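Local coordinates for periplasmic binding protein (Roseiflexus sp. RS-1, PDB 5GJ3) that binds heme in the periplasm, here two heme molecules at once, and probably hands it on to a bacterial heme-uptake transporter, at residues 239-242 with 248-251; 166-171 with 241-246; 12-17 with 92-97; 130-135 with 252-257. All blocks are in the same frame, centred on the assembly; numbering follows the deposited sequence.

Contact 1: residues 239-242 with 248-251; sequences DDLY and PRTG. With HEM (protoporphyrin IX containing Fe), chain B.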
loop_
_atom_site.group_PDB
_atom_site.type_symbol
_atom_site.label_atom_id
_atom_site.label_comp_id
_atom_site.label_asym_id
_atom_site.label_seq_id
_atom_site.Cartn_x
_atom_site.Cartn_y
_atom_site.Cartn_z
ATOM N N ASP A 239 8.469 -2.873 0.132
ATOM C CA ASP A 239 7.884 -2.300 1.343
ATOM C C ASP A 239 6.349 -2.237 1.260
ATOM O O ASP A 239 5.813 -1.869 0.227
ATOM C CB ASP A 239 8.437 -0.874 1.497
ATOM C CG ASP A 239 7.824 -0.164 2.650
ATOM O OD1 ASP A 239 8.214 -0.503 3.776
ATOM O OD2 ASP A 239 6.956 0.706 2.442
ATOM N N ASP A 240 5.631 -2.577 2.329
ATOM C CA ASP A 240 4.167 -2.532 2.293
ATOM C C ASP A 240 3.493 -1.198 1.921
ATOM O O ASP A 240 2.598 -1.176 1.075
ATOM C CB ASP A 240 3.513 -3.055 3.585
ATOM C CG ASP A 240 4.195 -2.537 4.861
ATOM O OD1 ASP A 240 4.773 -1.428 4.849
ATOM O OD2 ASP A 240 4.163 -3.254 5.888
ATOM N N LEU A 241 3.895 -0.091 2.555
ATOM C CA LEU A 241 3.247 1.185 2.228
ATOM C C LEU A 241 3.539 1.571 0.735
ATOM O O LEU A 241 2.689 2.102 0.031
ATOM C CB LEU A 241 3.708 2.295 3.210
ATOM C CG LEU A 241 3.008 3.665 3.175
ATOM C CD1 LEU A 241 1.477 3.582 3.252
ATOM C CD2 LEU A 241 3.545 4.563 4.290
ATOM N N TYR A 242 4.746 1.287 0.283
ATOM C CA TYR A 242 5.160 1.589 -1.067
ATOM C C TYR A 242 4.363 0.791 -2.077
ATOM O O TYR A 242 3.838 1.338 -3.042
ATOM C CB TYR A 242 6.621 1.225 -1.213
ATOM C CG TYR A 242 7.262 1.521 -2.568
ATOM C CD1 TYR A 242 7.291 2.825 -3.087
ATOM C CD2 TYR A 242 7.887 0.509 -3.295
ATOM C CE1 TYR A 242 7.912 3.101 -4.302
ATOM C CE2 TYR A 242 8.540 0.770 -4.518
ATOM C CZ TYR A 242 8.538 2.067 -5.015
ATOM O OH TYR A 242 9.143 2.351 -6.202
ATOM N N PRO A 248 1.315 8.794 -3.283
ATOM C CA PRO A 248 2.077 9.551 -4.253
ATOM C C PRO A 248 3.163 8.723 -4.981
ATOM O O PRO A 248 3.569 9.106 -6.090
ATOM C CB PRO A 248 2.740 10.660 -3.406
ATOM C CG PRO A 248 1.906 10.749 -2.161
ATOM C CD PRO A 248 1.525 9.298 -1.914
ATOM N N ARG A 249 3.602 7.614 -4.378
ATOM C CA ARG A 249 4.626 6.749 -4.982
ATOM C C ARG A 249 4.089 5.608 -5.846
ATOM O O ARG A 249 4.855 4.727 -6.262
ATOM C CB ARG A 249 5.582 6.215 -3.897
ATOM C CG ARG A 249 6.466 7.344 -3.306
ATOM C CD ARG A 249 7.366 6.754 -2.217
ATOM N NE ARG A 249 6.537 6.267 -1.109
ATOM C CZ ARG A 249 6.880 5.353 -0.203
ATOM N NH1 ARG A 249 8.038 4.723 -0.261
ATOM N NH2 ARG A 249 6.014 5.007 0.724
ATOM N N THR A 250 2.794 5.655 -6.165
ATOM C CA THR A 250 2.139 4.571 -6.888
ATOM C C THR A 250 2.773 4.297 -8.253
ATOM O O THR A 250 2.997 3.136 -8.603
ATOM C CB THR A 250 0.624 4.822 -7.067
ATOM O OG1 THR A 250 0.050 4.884 -5.758
ATOM C CG2 THR A 250 -0.058 3.626 -7.827
ATOM N N GLY A 251 3.042 5.372 -9.008
ATOM C CA GLY A 251 3.716 5.309 -10.270
ATOM C C GLY A 251 5.130 4.737 -10.139
ATOM O O GLY A 251 5.574 4.008 -11.000
HETATM C CHA HEM B . -2.162 -4.951 11.401
HETATM C CHB HEM B . 0.308 -2.032 8.392
HETATM C CHC HEM B . -3.310 -2.781 5.187
HETATM C CHD HEM B . -5.949 -5.226 8.444
HETATM C C1A HEM B . -1.199 -4.146 10.843
HETATM C C2A HEM B . -0.045 -3.728 11.545
HETATM C C3A HEM B . 0.669 -2.885 10.747
HETATM C C4A HEM B . -0.050 -2.802 9.509
HETATM C CMA HEM B . 1.978 -2.175 11.103
HETATM C CAA HEM B . 0.270 -4.146 12.975
HETATM C CBA HEM B . -0.661 -3.310 13.891
HETATM C CGA HEM B . -0.849 -3.890 15.272
HETATM O O1A HEM B . -0.545 -5.068 15.483
HETATM O O2A HEM B . -1.341 -3.229 16.221
HETATM C C1B HEM B . -0.464 -2.018 7.209
HETATM C C2B HEM B . -0.090 -1.371 5.982
HETATM C C3B HEM B . -1.093 -1.603 5.071
HETATM C C4B HEM B . -2.112 -2.388 5.792
HETATM C CMB HEM B . 1.200 -0.628 5.716
HETATM C CAB HEM B . -1.237 -1.169 3.656
HETATM C CBB HEM B . -0.594 -0.075 3.205
HETATM C C1C HEM B . -4.316 -3.538 5.735
HETATM C C2C HEM B . -5.416 -4.077 5.035
HETATM C C3C HEM B . -6.181 -4.785 5.979
HETATM C C4C HEM B . -5.503 -4.681 7.245
HETATM C CMC HEM B . -5.669 -3.866 3.548
HETATM C CAC HEM B . -7.462 -5.522 5.777
HETATM C CBC HEM B . -8.018 -5.687 4.576
HETATM C C1D HEM B . -5.051 -5.351 9.499
HETATM C C2D HEM B . -5.436 -6.116 10.704
HETATM C C3D HEM B . -4.390 -6.048 11.529
HETATM C C4D HEM B . -3.379 -5.237 10.820
HETATM C CMD HEM B . -6.750 -6.854 10.947
HETATM C CAD HEM B . -4.283 -6.648 12.923
HETATM C CBD HEM B . -4.461 -5.425 13.906
HETATM C CGD HEM B . -5.890 -5.064 14.288
HETATM O O1D HEM B . -6.809 -5.912 14.206
HETATM O O2D HEM B . -6.207 -3.927 14.743
HETATM N NA HEM B . -1.234 -3.523 9.644
HETATM N NB HEM B . -1.678 -2.548 7.052
HETATM N NC HEM B . -4.385 -3.895 7.058
HETATM N ND HEM B . -3.808 -4.783 9.613
HETATM FE FE HEM B . -2.790 -3.680 8.395
HETATM O O HOH W 1 7.463 3.246 2.725
HETATM O O HOH W 2 2.032 3.294 -3.529
#
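R249 crosses Y242 at about a right angle, meeting CD1 and CE1 on one flank of the tyrosine, and this pair accounts for most of the 189 Å² buried here. Ahead of it, P248 packs on E17, I18 and A21 of helix 13-21. At R249, CB points toward the other segment and lies 3.9 Å from Y242 CE1. The chain then bends at chi3 (-64°), which swings the guanidinium back over the start of helix 240-244. Its NH1 comes within 3.5 Å of Y242 CD1, oblique to the ring, and the ring and guanidinium planes are inclined by 42°; the cation-pi partner of the arginine is Y37. Y242 CD1 and, nearer the rim, CA lie over one guanidinium face, while CG of L241 sits at the edge, 4.1 Å from NH2. NE is held by a salt bridge to E17.

The N-terminus of helix 240-244 is closed by D239, an N-cap whose OD2 accepts from Y242 N at 3.1 Å, 20° out of the carboxylate plane. A water in the guanidinium plane joins this cap to the arginine, donating to D239 OD2 (2.6 Å) and accepting from R249 NH2 (3.0 Å). The adjoining D240 faces the heme, its CG 3.7 Å from the HEM methyl CMB. T250 turns away, yet a second water links the segments, donating to Y242 O at 2.7 Å and weakly to T250 OG1.

Contact 2: residues 166-171 with 241-246; sequences DVMIAA and LYLLGM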
loop_
_atom_site.group_PDB
_atom_site.type_symbol
_atom_site.label_atom_id
_atom_site.label_comp_id
_atom_site.label_asym_id
_atom_site.label_seq_id
_atom_site.Cartn_x
_atom_site.Cartn_y
_atom_site.Cartn_z
ATOM N N ASP A 166 -3.923 -6.642 -6.467
ATOM C CA ASP A 166 -4.474 -7.148 -7.724
ATOM C C ASP A 166 -4.433 -6.056 -8.800
ATOM O O ASP A 166 -3.973 -6.288 -9.931
ATOM C CB ASP A 166 -5.904 -7.636 -7.531
ATOM C CG ASP A 166 -6.466 -8.273 -8.777
ATOM O OD1 ASP A 166 -5.935 -9.305 -9.230
ATOM O OD2 ASP A 166 -7.441 -7.737 -9.319
ATOM N N VAL A 167 -4.846 -4.854 -8.411
ATOM C CA VAL A 167 -4.805 -3.698 -9.305
ATOM C C VAL A 167 -3.365 -3.349 -9.721
ATOM O O VAL A 167 -3.090 -3.040 -10.895
ATOM C CB VAL A 167 -5.533 -2.459 -8.669
ATOM C CG1 VAL A 167 -5.326 -1.219 -9.524
ATOM C CG2 VAL A 167 -7.017 -2.733 -8.519
ATOM N N MET A 168 -2.427 -3.381 -8.767
ATOM C CA MET A 168 -1.032 -3.101 -9.118
ATOM C C MET A 168 -0.436 -4.159 -10.105
ATOM O O MET A 168 0.262 -3.810 -11.041
ATOM C CB MET A 168 -0.162 -3.007 -7.859
ATOM C CG MET A 168 -0.641 -1.965 -6.828
ATOM S SD MET A 168 -0.247 -0.315 -7.448
ATOM C CE MET A 168 1.542 -0.247 -7.140
ATOM N N ILE A 169 -0.695 -5.443 -9.842
ATOM C CA ILE A 169 -0.187 -6.506 -10.724
ATOM C C ILE A 169 -0.688 -6.290 -12.153
ATOM O O ILE A 169 0.099 -6.321 -13.083
ATOM C CB ILE A 169 -0.569 -7.906 -10.213
ATOM C CG1 ILE A 169 0.254 -8.196 -8.925
ATOM C CG2 ILE A 169 -0.184 -8.973 -11.278
ATOM C CD1 ILE A 169 -0.232 -9.411 -8.163
ATOM N N ALA A 170 -1.997 -6.058 -12.307
ATOM C CA ALA A 170 -2.609 -5.932 -13.659
ATOM C C ALA A 170 -2.090 -4.716 -14.391
ATOM O O ALA A 170 -1.665 -4.819 -15.530
ATOM C CB ALA A 170 -4.134 -5.901 -13.598
ATOM N N ALA A 171 -2.054 -3.569 -13.722
ATOM C CA ALA A 171 -1.554 -2.361 -14.411
ATOM C C ALA A 171 -0.089 -2.459 -14.759
ATOM O O ALA A 171 0.353 -1.789 -15.666
ATOM C CB ALA A 171 -1.832 -1.103 -13.592
ATOM N N LEU A 241 3.895 -0.091 2.555
ATOM C CA LEU A 241 3.247 1.185 2.228
ATOM C C LEU A 241 3.539 1.571 0.735
ATOM O O LEU A 241 2.689 2.102 0.031
ATOM C CB LEU A 241 3.708 2.295 3.210
ATOM C CG LEU A 241 3.008 3.665 3.175
ATOM C CD1 LEU A 241 1.477 3.582 3.252
ATOM C CD2 LEU A 241 3.545 4.563 4.290
ATOM N N TYR A 242 4.746 1.287 0.283
ATOM C CA TYR A 242 5.160 1.589 -1.067
ATOM C C TYR A 242 4.363 0.791 -2.077
ATOM O O TYR A 242 3.838 1.338 -3.042
ATOM C CB TYR A 242 6.621 1.225 -1.213
ATOM C CG TYR A 242 7.262 1.521 -2.568
ATOM C CD1 TYR A 242 7.291 2.825 -3.087
ATOM C CD2 TYR A 242 7.887 0.509 -3.295
ATOM C CE1 TYR A 242 7.912 3.101 -4.302
ATOM C CE2 TYR A 242 8.540 0.770 -4.518
ATOM C CZ TYR A 242 8.538 2.067 -5.015
ATOM O OH TYR A 242 9.143 2.351 -6.202
ATOM N N LEU A 243 4.286 -0.520 -1.891
ATOM C CA LEU A 243 3.512 -1.345 -2.832
ATOM C C LEU A 243 1.987 -1.111 -2.778
ATOM O O LEU A 243 1.335 -1.031 -3.816
ATOM C CB LEU A 243 3.805 -2.822 -2.610
ATOM C CG LEU A 243 2.983 -3.825 -3.420
ATOM C CD1 LEU A 243 3.276 -3.711 -4.917
ATOM C CD2 LEU A 243 3.240 -5.239 -2.910
ATOM N N LEU A 244 1.439 -0.996 -1.578
ATOM C CA LEU A 244 0.002 -1.112 -1.341
ATOM C C LEU A 244 -0.728 0.172 -0.890
ATOM O O LEU A 244 -1.975 0.199 -0.892
ATOM C CB LEU A 244 -0.248 -2.220 -0.308
ATOM C CG LEU A 244 0.225 -3.615 -0.713
ATOM C CD1 LEU A 244 -0.016 -4.517 0.489
ATOM C CD2 LEU A 244 -0.572 -4.130 -1.915
ATOM N N GLY A 245 0.033 1.214 -0.545
ATOM C CA GLY A 245 -0.539 2.531 -0.149
ATOM C C GLY A 245 -1.410 3.322 -1.133
ATOM O O GLY A 245 -2.256 4.131 -0.695
ATOM N N MET A 246 -1.264 3.103 -2.442
ATOM C CA MET A 246 -2.078 3.874 -3.403
ATOM C C MET A 246 -1.946 5.387 -3.143
ATOM O O MET A 246 -2.919 6.145 -3.030
ATOM C CB MET A 246 -3.532 3.390 -3.432
ATOM C CG MET A 246 -3.662 2.010 -4.093
ATOM S SD MET A 246 -3.145 1.980 -5.843
ATOM C CE MET A 246 -3.933 0.432 -6.305
#
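M168 and M246 meet thioether against thioether, with the M246 methyl CE 3.9 Å from SD of M168. The two chains slide past each other in opposite directions: the M246 methyl lies beside the M168 thioether, while the M168 methyl passes on to L243. The same M246 methyl also reaches V167, 3.9 Å from its CG1, and so fits against two successive residues of helix 164-171. A second contact is made by the far end of M168: its CE lies 3.4 Å from the backbone oxygen of L243 and 4.5 Å from L243 CD1. The 212 Å² buried here is thus shared among four residues, three of them buried.

Bends in both methionine chains put these groups in place. M168 points its CB toward 241-246 and then folds at both chi2 (-74°) and chi3 (-76°), which carries the methyl round to the L243 carbonyl. M246 bends at chi2 and then extends through chi3, presenting its methyl to V167 and M168. M246 itself has left helical geometry, with phi 53°, whereas G245 N still bonds to L241 O at 2.9 Å. Just beyond, K104 donates to the backbone oxygen of G245 and weakly to that of M246.

Outside this shell, M168 also packs on A253 and L257 of helix 250-267, and L244 touches V165 as well as one heme. The short helix 240-244, which follows strand 235-238, is therefore flanked by helix 164-171 and helix 250-267, with heme touching D240 at its start and L244 and G245 farther on.

Contact 3: residues 12-17 with 92-97; sequences NGDITE and TADPPS. With ZN (zinc ion), chain D.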
loop_
_atom_site.group_PDB
_atom_site.type_symbol
_atom_site.label_atom_id
_atom_site.label_comp_id
_atom_site.label_asym_id
_atom_site.label_seq_id
_atom_site.Cartn_x
_atom_site.Cartn_y
_atom_site.Cartn_z
ATOM N N ASN A 12 -3.982 7.450 8.983
ATOM C CA ASN A 12 -3.560 6.342 8.125
ATOM C C ASN A 12 -2.211 6.657 7.548
ATOM O O ASN A 12 -1.928 7.812 7.223
ATOM C CB ASN A 12 -4.546 6.072 6.966
ATOM C CG ASN A 12 -5.940 5.923 7.449
ATOM O OD1 ASN A 12 -6.676 6.900 7.588
ATOM N ND2 ASN A 12 -6.294 4.717 7.813
ATOM N N GLY A 13 -1.370 5.623 7.428
ATOM C CA GLY A 13 -0.047 5.806 6.814
ATOM C C GLY A 13 0.012 6.453 5.448
ATOM O O GLY A 13 0.898 7.261 5.199
ATOM N N ASP A 14 -0.927 6.118 4.544
ATOM C CA ASP A 14 -0.953 6.731 3.217
ATOM C C ASP A 14 -1.389 8.234 3.176
ATOM O O ASP A 14 -0.845 9.066 2.396
ATOM C CB ASP A 14 -1.799 5.877 2.244
ATOM C CG ASP A 14 -3.250 5.641 2.713
ATOM O OD1 ASP A 14 -3.563 5.757 3.931
ATOM O OD2 ASP A 14 -4.102 5.304 1.843
ATOM N N ILE A 15 -2.327 8.598 4.058
ATOM C CA ILE A 15 -2.695 10.015 4.271
ATOM C C ILE A 15 -1.506 10.819 4.826
ATOM O O ILE A 15 -1.179 11.903 4.322
ATOM C CB ILE A 15 -3.892 10.085 5.224
ATOM C CG1 ILE A 15 -5.056 9.300 4.590
ATOM C CG2 ILE A 15 -4.249 11.549 5.480
ATOM C CD1 ILE A 15 -5.514 9.829 3.229
ATOM N N THR A 16 -0.827 10.259 5.818
ATOM C CA THR A 16 0.382 10.900 6.369
ATOM C C THR A 16 1.429 11.166 5.269
ATOM O O THR A 16 1.926 12.276 5.126
ATOM C CB THR A 16 0.982 10.022 7.463
ATOM O OG1 THR A 16 0.030 9.841 8.515
ATOM C CG2 THR A 16 2.327 10.591 8.013
ATOM N N GLU A 17 1.707 10.155 4.453
ATOM C CA GLU A 17 2.674 10.272 3.366
ATOM C C GLU A 17 2.268 11.396 2.433
ATOM O O GLU A 17 3.103 12.165 1.950
ATOM C CB GLU A 17 2.765 8.958 2.591
ATOM C CG GLU A 17 3.510 9.094 1.276
ATOM C CD GLU A 17 3.946 7.743 0.671
ATOM O OE1 GLU A 17 3.806 6.660 1.300
ATOM O OE2 GLU A 17 4.474 7.779 -0.439
ATOM N N THR A 92 -11.899 10.253 3.933
ATOM C CA THR A 92 -12.123 10.021 2.515
ATOM C C THR A 92 -12.212 8.527 2.118
ATOM O O THR A 92 -11.783 7.635 2.857
ATOM C CB THR A 92 -10.989 10.698 1.706
ATOM O OG1 THR A 92 -11.402 10.817 0.339
ATOM C CG2 THR A 92 -9.675 9.886 1.811
ATOM N N ALA A 93 -12.765 8.243 0.946
ATOM C CA ALA A 93 -12.784 6.855 0.421
ATOM C C ALA A 93 -11.377 6.413 0.083
ATOM O O ALA A 93 -10.498 7.243 -0.222
ATOM C CB ALA A 93 -13.676 6.752 -0.826
ATOM N N ASP A 94 -11.149 5.109 0.092
ATOM C CA ASP A 94 -9.862 4.576 -0.409
ATOM C C ASP A 94 -10.099 3.277 -1.178
ATOM O O ASP A 94 -9.710 2.226 -0.678
ATOM C CB ASP A 94 -8.920 4.309 0.780
ATOM C CG ASP A 94 -7.473 3.971 0.348
ATOM O OD1 ASP A 94 -7.081 4.128 -0.859
ATOM O OD2 ASP A 94 -6.729 3.549 1.258
ATOM N N PRO A 95 -10.770 3.339 -2.351
ATOM C CA PRO A 95 -11.087 2.178 -3.187
ATOM C C PRO A 95 -9.795 1.487 -3.733
ATOM O O PRO A 95 -8.745 2.133 -3.843
ATOM C CB PRO A 95 -11.895 2.805 -4.334
ATOM C CG PRO A 95 -11.310 4.203 -4.455
ATOM C CD PRO A 95 -11.214 4.587 -2.994
ATOM N N PRO A 96 -9.872 0.183 -4.062
ATOM C CA PRO A 96 -8.791 -0.523 -4.784
ATOM C C PRO A 96 -8.809 -0.147 -6.280
ATOM O O PRO A 96 -9.314 -0.895 -7.107
ATOM C CB PRO A 96 -9.151 -1.998 -4.557
ATOM C CG PRO A 96 -10.659 -1.980 -4.463
ATOM C CD PRO A 96 -10.978 -0.725 -3.693
ATOM N N SER A 97 -8.231 1.006 -6.616
ATOM C CA SER A 97 -8.364 1.610 -7.922
ATOM C C SER A 97 -7.116 2.493 -8.170
ATOM O O SER A 97 -6.587 3.103 -7.211
ATOM C CB SER A 97 -9.610 2.495 -7.866
ATOM O OG SER A 97 -9.577 3.486 -8.859
HETATM ZN ZN ZN D . -5.726 4.365 2.847
HETATM O O HOH W 3 -5.525 3.378 4.517
#
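D14 carries its CG between the backbone N and the carbonyl carbon (chi1 57°), whereas D94 places its CG anti to the backbone N (chi1 -170°); these torsions bring two carboxylates from opposite directions onto one zinc ion. Their CA atoms remain 9.9 Å apart, so the side chains alone span the gap. Each supplies OD2 as its main ligand, D14 at 2.1 Å and D94 at 2.0 Å from the zinc. D14 OD1 lies farther off, at 2.8 Å, which makes its binding markedly asymmetric. The two OD2 atoms approach to 3.2 Å, a closeness explained by the shared cation, and the carboxylate planes are turned 36° from one another.

A water completes the ligands at hand, 1.9 Å from the zinc, and D70 supplies a further carboxylate oxygen. Behind this shell, K104 forms a salt bridge with D94 OD1 and a hydrogen bond with D14 OD2, and would be expected to offset part of the negative charge gathered here. Beside the metal, the one apolar approach is loose: I15 CD1 stands 4.4 Å from T92 CG2.

The site joins the N-terminal end of helix 13-21 to the loop that leaves strand 89-92, an edge strand of the four-stranded parallel sheet. Adding D70, at the end of strand 66-70, gives a tri-aspartate zinc site at the C-terminal ends of parallel strands in this periplasmic binding protein.

Contact 4: residues 130-135 with 252-257; sequences AAARDL and QALTDL. With ZN (zinc ion), chain G.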
loop_
_atom_site.group_PDB
_atom_site.type_symbol
_atom_site.label_atom_id
_atom_site.label_comp_id
_atom_site.label_asym_id
_atom_site.label_seq_id
_atom_site.Cartn_x
_atom_site.Cartn_y
_atom_site.Cartn_z
ATOM N N ALA A 130 0.967 6.819 -15.655
ATOM C CA ALA A 130 0.926 6.739 -17.133
ATOM C C ALA A 130 2.178 6.157 -17.749
ATOM O O ALA A 130 2.091 5.294 -18.638
ATOM C CB ALA A 130 0.603 8.104 -17.779
ATOM N N ALA A 131 3.334 6.678 -17.318
ATOM C CA ALA A 131 4.610 6.185 -17.782
ATOM C C ALA A 131 4.835 4.714 -17.447
ATOM O O ALA A 131 5.332 3.999 -18.287
ATOM C CB ALA A 131 5.768 7.056 -17.301
ATOM N N ALA A 132 4.438 4.247 -16.267
ATOM C CA ALA A 132 4.634 2.847 -15.928
ATOM C C ALA A 132 3.721 1.933 -16.807
ATOM O O ALA A 132 4.117 0.833 -17.221
ATOM C CB ALA A 132 4.346 2.630 -14.458
ATOM N N ARG A 133 2.507 2.413 -17.072
ATOM C CA ARG A 133 1.524 1.665 -17.876
ATOM C C ARG A 133 1.963 1.540 -19.339
ATOM O O ARG A 133 1.783 0.481 -19.980
ATOM C CB ARG A 133 0.138 2.301 -17.785
ATOM C CG ARG A 133 -0.585 1.982 -16.477
ATOM C CD ARG A 133 -2.000 2.516 -16.614
ATOM N NE ARG A 133 -2.975 1.575 -16.153
ATOM C CZ ARG A 133 -4.178 1.425 -16.684
ATOM N NH1 ARG A 133 -4.522 2.125 -17.743
ATOM N NH2 ARG A 133 -5.029 0.552 -16.172
ATOM N N ASP A 134 2.580 2.616 -19.838
ATOM C CA ASP A 134 3.203 2.600 -21.155
ATOM C C ASP A 134 4.345 1.558 -21.191
ATOM O O ASP A 134 4.513 0.821 -22.174
ATOM C CB ASP A 134 3.728 4.011 -21.440
ATOM C CG ASP A 134 4.601 4.068 -22.636
ATOM O OD1 ASP A 134 5.801 3.719 -22.517
ATOM O OD2 ASP A 134 4.101 4.465 -23.716
ATOM N N LEU A 135 5.169 1.500 -20.141
ATOM C CA LEU A 135 6.195 0.426 -20.129
ATOM C C LEU A 135 5.568 -0.972 -20.062
ATOM O O LEU A 135 6.088 -1.963 -20.667
ATOM C CB LEU A 135 7.171 0.621 -18.965
ATOM C CG LEU A 135 8.125 1.807 -19.123
ATOM C CD1 LEU A 135 8.781 2.022 -17.767
ATOM C CD2 LEU A 135 9.158 1.464 -20.210
ATOM N N GLN A 252 5.835 5.067 -9.071
ATOM C CA GLN A 252 7.188 4.539 -8.890
ATOM C C GLN A 252 7.096 3.034 -8.611
ATOM O O GLN A 252 7.890 2.272 -9.094
ATOM C CB GLN A 252 7.887 5.273 -7.736
ATOM C CG GLN A 252 8.135 6.756 -8.046
ATOM C CD GLN A 252 8.363 7.564 -6.777
ATOM O OE1 GLN A 252 8.880 7.044 -5.785
ATOM N NE2 GLN A 252 7.921 8.806 -6.773
ATOM N N ALA A 253 6.121 2.611 -7.812
ATOM C CA ALA A 253 6.008 1.170 -7.488
ATOM C C ALA A 253 5.587 0.359 -8.721
ATOM O O ALA A 253 6.119 -0.731 -8.950
ATOM C CB ALA A 253 5.056 0.929 -6.297
ATOM N N LEU A 254 4.666 0.904 -9.528
ATOM C CA LEU A 254 4.275 0.286 -10.800
ATOM C C LEU A 254 5.435 0.099 -11.750
ATOM O O LEU A 254 5.510 -0.931 -12.419
ATOM C CB LEU A 254 3.190 1.073 -11.534
ATOM C CG LEU A 254 1.787 0.850 -11.056
ATOM C CD1 LEU A 254 0.856 1.787 -11.866
ATOM C CD2 LEU A 254 1.374 -0.631 -11.178
ATOM N N THR A 255 6.353 1.068 -11.775
ATOM C CA THR A 255 7.512 1.038 -12.678
ATOM C C THR A 255 8.422 -0.116 -12.197
ATOM O O THR A 255 8.918 -0.888 -13.005
ATOM C CB THR A 255 8.306 2.403 -12.640
ATOM O OG1 THR A 255 7.498 3.473 -13.173
ATOM C CG2 THR A 255 9.630 2.343 -13.363
ATOM N N ASP A 256 8.647 -0.213 -10.884
ATOM C CA ASP A 256 9.509 -1.308 -10.391
ATOM C C ASP A 256 8.862 -2.659 -10.748
ATOM O O ASP A 256 9.587 -3.567 -11.184
ATOM C CB ASP A 256 9.743 -1.234 -8.875
ATOM C CG ASP A 256 10.544 -0.012 -8.466
ATOM O OD1 ASP A 256 11.177 0.633 -9.339
ATOM O OD2 ASP A 256 10.534 0.335 -7.256
ATOM N N LEU A 257 7.547 -2.808 -10.507
ATOM C CA LEU A 257 6.899 -4.070 -10.841
ATOM C C LEU A 257 7.022 -4.366 -12.329
ATOM O O LEU A 257 7.380 -5.496 -12.704
ATOM C CB LEU A 257 5.412 -4.097 -10.460
ATOM C CG LEU A 257 5.135 -4.023 -8.980
ATOM C CD1 LEU A 257 3.618 -3.829 -8.863
ATOM C CD2 LEU A 257 5.625 -5.354 -8.391
HETATM ZN ZN ZN G . 12.245 2.347 -9.063
HETATM O O HOH W 4 10.504 3.318 -9.436
HETATM O O HOH W 5 12.772 1.941 -7.062
#
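A132 sits against L254 and T255 where helices 130-135 and 252-257 run side by side. The apolar part of the contact is centred on its CB, which points toward the other helix and lies 3.5 Å from L254 CB. Methyl and methylene meet directly, and the alanine CA comes within 4.7 Å of that of T255. One turn further along, L135 adds a looser approach, its CD1 4.5 Å from T255 CG2. The T255 hydroxyl joins by van der Waals contact: OG1, anti to the carbonyl carbon (chi1 -66°), abuts A132 CB at 3.5 Å, while its hydrogen bond goes back to G251 O in its own helix.

The short segments run nearly parallel, with axes 8.3 Å apart at closest approach and a crossing angle of 15°. The small alanine at the nearest point is consistent with this. Helix 115-136 connects the lobe of the parallel sheet to that of the mixed sheet, consistent with the single long linking helix of this class of periplasmic binding proteins, and the C-terminal helix 250-267 packs along it.

Metal binding involves a different side of helix 252-257, since D256 takes no part in the packing against 130-135. Its OD1 binds a zinc ion at 2.0 Å, together with two waters, one of which donates to Q252 O at 2.8 Å. D256 OD2 accepts from the other water and is hydrogen-bonded with Y242 OH.

Contacts 1 and 2 share L241 and Y242 on helix 240-244, and their centres lie about 7 Å apart; M168 CE is 4.0 Å from T250 O. D240 and L244 of this helix, and G245 next to L244, touch the hemes. Contact 3 closes earlier in the chain than contact 1 opens, yet its E17 OE2 forms a 2.6 Å salt bridge with R249 NE at the start of helix 250-267, and L241 packs on E17 and D14. The zinc ligand D14 is about 6 Å from a heme, measured from its side chain. Contact 4 lies farthest from the chain centre, about 15 Å, yet Y242 OH stands 2.7 Å from D256 OD2. Contacts 3 and 4, with centres about 20 Å apart, do not touch.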